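Local coordinates for cystathionine beta-lyase family protein, YNBB B.subtilis ortholog (Clostridium acetobutylicum, PDB 3HVY) that is probably a pyridoxal phosphate-dependent lyase of the methionine gamma-lyase family, related to cystathionine beta-lyase and putatively involved in aluminium resistance, at residues 340-345 with 399-404. Numbering follows the deposited sequence.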
ATOM      1  N   ASN D 340     -20.639 -39.449   6.690  1.00 39.11           N
ATOM      2  CA  ASN D 340     -20.613 -40.890   7.011  1.00 38.60           C
ATOM      3  C   ASN D 340     -19.932 -41.700   5.918  1.00 39.08           C
ATOM      4  O   ASN D 340     -20.235 -42.885   5.740  1.00 36.80           O
ATOM      5  CB  ASN D 340     -22.016 -41.464   7.252  1.00 37.95           C
ATOM      6  CG  ASN D 340     -22.497 -41.284   8.663  1.00 45.22           C
ATOM      7  OD1 ASN D 340     -21.745 -41.494   9.626  1.00 40.95           O
ATOM      8  ND2 ASN D 340     -23.777 -40.892   8.810  1.00 42.77           N
ATOM      9  N   ASP D 341     -19.036 -41.056   5.176  1.00 38.01           N
ATOM     10  CA  ASP D 341     -18.390 -41.676   4.053  1.00 37.33           C
ATOM     11  C   ASP D 341     -17.222 -40.779   3.616  1.00 39.71           C
ATOM     12  O   ASP D 341     -17.393 -39.573   3.393  1.00 38.11           O
ATOM     13  CB  ASP D 341     -19.414 -41.902   2.915  1.00 38.90           C
ATOM     14  CG  ASP D 341     -18.809 -42.591   1.707  1.00 43.97           C
ATOM     15  OD1 ASP D 341     -18.530 -43.811   1.778  1.00 49.18           O
ATOM     16  OD2 ASP D 341     -18.607 -41.911   0.688  1.00 42.04           O
ATOM     17  N   GLU D 342     -16.045 -41.384   3.464  1.00 38.38           N
ATOM     18  CA  GLU D 342     -14.855 -40.645   3.145  1.00 39.30           C
ATOM     19  C   GLU D 342     -14.915 -40.007   1.763  1.00 38.06           C
ATOM     20  O   GLU D 342     -14.591 -38.844   1.606  1.00 39.86           O
ATOM     21  CB  GLU D 342     -13.633 -41.534   3.277  1.00 38.98           C
ATOM     22  CG  GLU D 342     -12.324 -40.781   3.071  1.00 48.26           C
ATOM     23  CD  GLU D 342     -11.095 -41.620   3.415  1.00 55.20           C
ATOM     24  OE1 GLU D 342     -11.280 -42.797   3.790  1.00 53.58           O
ATOM     25  OE2 GLU D 342      -9.953 -41.093   3.325  1.00 52.58           O
ATOM     26  N   LYS D 343     -15.379 -40.740   0.774  1.00 36.11           N
ATOM     27  CA  LYS D 343     -15.428 -40.203  -0.567  1.00 35.60           C
ATOM     28  C   LYS D 343     -16.350 -39.002  -0.633  1.00 36.62           C
ATOM     29  O   LYS D 343     -15.995 -37.978  -1.220  1.00 34.84           O
ATOM     30  CB  LYS D 343     -15.930 -41.221  -1.545  1.00 34.89           C
ATOM     31  CG  LYS D 343     -15.954 -40.720  -2.974  1.00 41.55           C
ATOM     32  CD  LYS D 343     -16.143 -41.856  -3.977  1.00 46.10           C
ATOM     33  CE  LYS D 343     -15.704 -41.469  -5.386  1.00 52.66           C
ATOM     34  NZ  LYS D 343     -16.524 -40.375  -5.998  1.00 44.76           N
ATOM     35  N   LYS D 344     -17.543 -39.150  -0.060  1.00 35.35           N
ATOM     36  CA  LYS D 344     -18.547 -38.055  -0.054  1.00 34.62           C
ATOM     37  C   LYS D 344     -17.990 -36.771   0.565  1.00 32.12           C
ATOM     38  O   LYS D 344     -18.171 -35.667   0.038  1.00 32.61           O
ATOM     39  CB  LYS D 344     -19.832 -38.509   0.647  1.00 31.69           C
ATOM     40  CG  LYS D 344     -20.623 -39.541  -0.127  1.00 39.93           C
ATOM     41  CD  LYS D 344     -21.793 -40.018   0.708  1.00 43.31           C
ATOM     42  CE  LYS D 344     -22.669 -40.988  -0.029  1.00 47.83           C
ATOM     43  NZ  LYS D 344     -23.734 -41.447   0.894  1.00 45.14           N
ATOM     44  N   LEU D 345     -17.290 -36.921   1.682  1.00 32.47           N
ATOM     45  CA  LEU D 345     -16.665 -35.792   2.332  1.00 33.72           C
ATOM     46  C   LEU D 345     -15.683 -35.076   1.413  1.00 35.52           C
ATOM     47  O   LEU D 345     -15.683 -33.842   1.309  1.00 32.78           O
ATOM     48  CB  LEU D 345     -15.927 -36.265   3.579  1.00 33.15           C
ATOM     49  CG  LEU D 345     -15.063 -35.274   4.368  1.00 37.04           C
ATOM     50  CD1 LEU D 345     -15.803 -34.017   4.781  1.00 30.17           C
ATOM     51  CD2 LEU D 345     -14.467 -35.972   5.596  1.00 35.83           C
ATOM     52  N   GLU D 399     -13.574 -41.059  10.665  1.00 37.46           N
ATOM     53  CA  GLU D 399     -14.987 -41.434  10.918  1.00 37.89           C
ATOM     54  C   GLU D 399     -15.518 -40.481  11.944  1.00 36.20           C
ATOM     55  O   GLU D 399     -14.767 -40.031  12.783  1.00 37.55           O
ATOM     56  CB  GLU D 399     -15.117 -42.878  11.455  1.00 38.07           C
ATOM     57  CG  GLU D 399     -15.094 -43.968  10.378  1.00 42.47           C
ATOM     58  N   PRO D 400     -16.792 -40.081  11.830  1.00 36.52           N
ATOM     59  CA  PRO D 400     -17.749 -40.428  10.805  1.00 36.83           C
ATOM     60  C   PRO D 400     -17.756 -39.404   9.639  1.00 35.53           C
ATOM     61  O   PRO D 400     -18.808 -39.170   9.055  1.00 36.50           O
ATOM     62  CB  PRO D 400     -19.067 -40.409  11.577  1.00 37.07           C
ATOM     63  CG  PRO D 400     -18.851 -39.310  12.602  1.00 36.31           C
ATOM     64  CD  PRO D 400     -17.380 -39.170  12.831  1.00 33.76           C
ATOM     65  N   TYR D 401     -16.597 -38.799   9.340  1.00 33.83           N
ATOM     66  CA  TYR D 401     -16.413 -37.949   8.136  1.00 32.83           C
ATOM     67  C   TYR D 401     -17.353 -36.755   8.101  1.00 35.59           C
ATOM     68  O   TYR D 401     -18.138 -36.562   7.167  1.00 31.46           O
ATOM     69  CB  TYR D 401     -16.511 -38.781   6.850  1.00 33.03           C
ATOM     70  CG  TYR D 401     -15.591 -39.992   6.913  1.00 34.36           C
ATOM     71  CD1 TYR D 401     -14.219 -39.837   6.809  1.00 32.45           C
ATOM     72  CD2 TYR D 401     -16.096 -41.260   7.183  1.00 40.19           C
ATOM     73  CE1 TYR D 401     -13.357 -40.937   6.931  1.00 39.67           C
ATOM     74  CE2 TYR D 401     -15.263 -42.348   7.323  1.00 37.95           C
ATOM     75  CZ  TYR D 401     -13.892 -42.188   7.185  1.00 44.47           C
ATOM     76  OH  TYR D 401     -13.066 -43.297   7.284  1.00 44.34           O
ATOM     77  N   ILE D 402     -17.204 -35.951   9.147  1.00 34.82           N
ATOM     78  CA  ILE D 402     -17.908 -34.723   9.286  1.00 33.53           C
ATOM     79  C   ILE D 402     -17.119 -33.677   8.565  1.00 33.83           C
ATOM     80  O   ILE D 402     -15.899 -33.568   8.717  1.00 30.02           O
ATOM     81  CB  ILE D 402     -17.993 -34.309  10.753  1.00 32.52           C
ATOM     82  CG1 ILE D 402     -18.821 -35.325  11.563  1.00 34.91           C
ATOM     83  CG2 ILE D 402     -18.575 -32.876  10.857  1.00 24.42           C
ATOM     84  CD1 ILE D 402     -18.533 -35.352  13.040  1.00 27.83           C
ATOM     85  N   GLY D 403     -17.820 -32.843   7.802  1.00 32.24           N
ATOM     86  CA  GLY D 403     -17.180 -31.723   7.162  1.00 29.88           C
ATOM     87  C   GLY D 403     -17.688 -30.404   7.692  1.00 34.74           C
ATOM     88  O   GLY D 403     -18.861 -30.283   8.120  1.00 31.38           O
ATOM     89  N   TYR D 404     -16.833 -29.384   7.601  1.00 32.96           N
ATOM     90  CA  TYR D 404     -17.168 -28.095   8.166  1.00 32.62           C
ATOM     91  C   TYR D 404     -17.093 -27.035   7.105  1.00 34.56           C
ATOM     92  O   TYR D 404     -16.045 -26.855   6.502  1.00 36.90           O
ATOM     93  CB  TYR D 404     -16.242 -27.780   9.333  1.00 32.95           C
ATOM     94  CG  TYR D 404     -16.242 -28.870  10.379  1.00 31.31           C
ATOM     95  CD1 TYR D 404     -17.077 -28.821  11.476  1.00 33.31           C
ATOM     96  CD2 TYR D 404     -15.422 -29.955  10.246  1.00 28.43           C
ATOM     97  CE1 TYR D 404     -17.069 -29.850  12.417  1.00 29.25           C
ATOM     98  CE2 TYR D 404     -15.427 -30.961  11.152  1.00 33.59           C
ATOM     99  CZ  TYR D 404     -16.257 -30.906  12.243  1.00 32.83           C
ATOM    100  OH  TYR D 404     -16.252 -31.948  13.182  1.00 31.69           O
TER
HETATM  101  O   HOH W   1     -10.596 -42.581   7.082  1.00 57.09           O
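The Tyr401 ring lies against the first turn of helix 342-354, and Glu342 covers one of its faces. The evidence for a CH-pi contact is the position of Glu342 CB, 4.0 Å from the ring centroid and only 20° off the ring normal. On the same face Glu342 N also sits above the plane, displaced toward the rim; Glu399 N takes a similar position over the opposite face. Glu342 has CG anti to its backbone N (chi1 -175°) and runs on extended, which carries the carboxylate to the hydroxyl end of the ring, on the same side as CB and nearly parallel to it (planes 11° apart). Water 1, in the ring plane at its edge, joins the two ends: 2.6 Å from Tyr401 OH, it donates a weak bond to Glu342 OE1. Leu345 meets the base of the tyrosine, crossing it at about a right angle, with CD2 3.7 Å from Tyr401 CB and near the ring plane. Its other methyl, CD1, reaches Gly403 CA at 3.6 Å, where the strand carries no side chain. At the loop end the link is polar but loose, since Asn340 N donates a weak bond to Pro400 O over 3.0 Å; Asn340 OD1 also lies beside Pro400 CB, whose residue follows a cis peptide bond. Asp341 N-caps the helix, its OD2 accepting from Lys344 N at 3.1 Å, at the start of the turn on which the ring packs. Backbone bonds join Gly403 to Ile337 within the pair of strands 402-406 and 334-338, and Tyr401 to Phe339 just beyond its end. The capped helix start thus packs on the entry to an antiparallel strand, consistent with the smaller C-terminal domain of fold-type I pyridoxal phosphate enzymes.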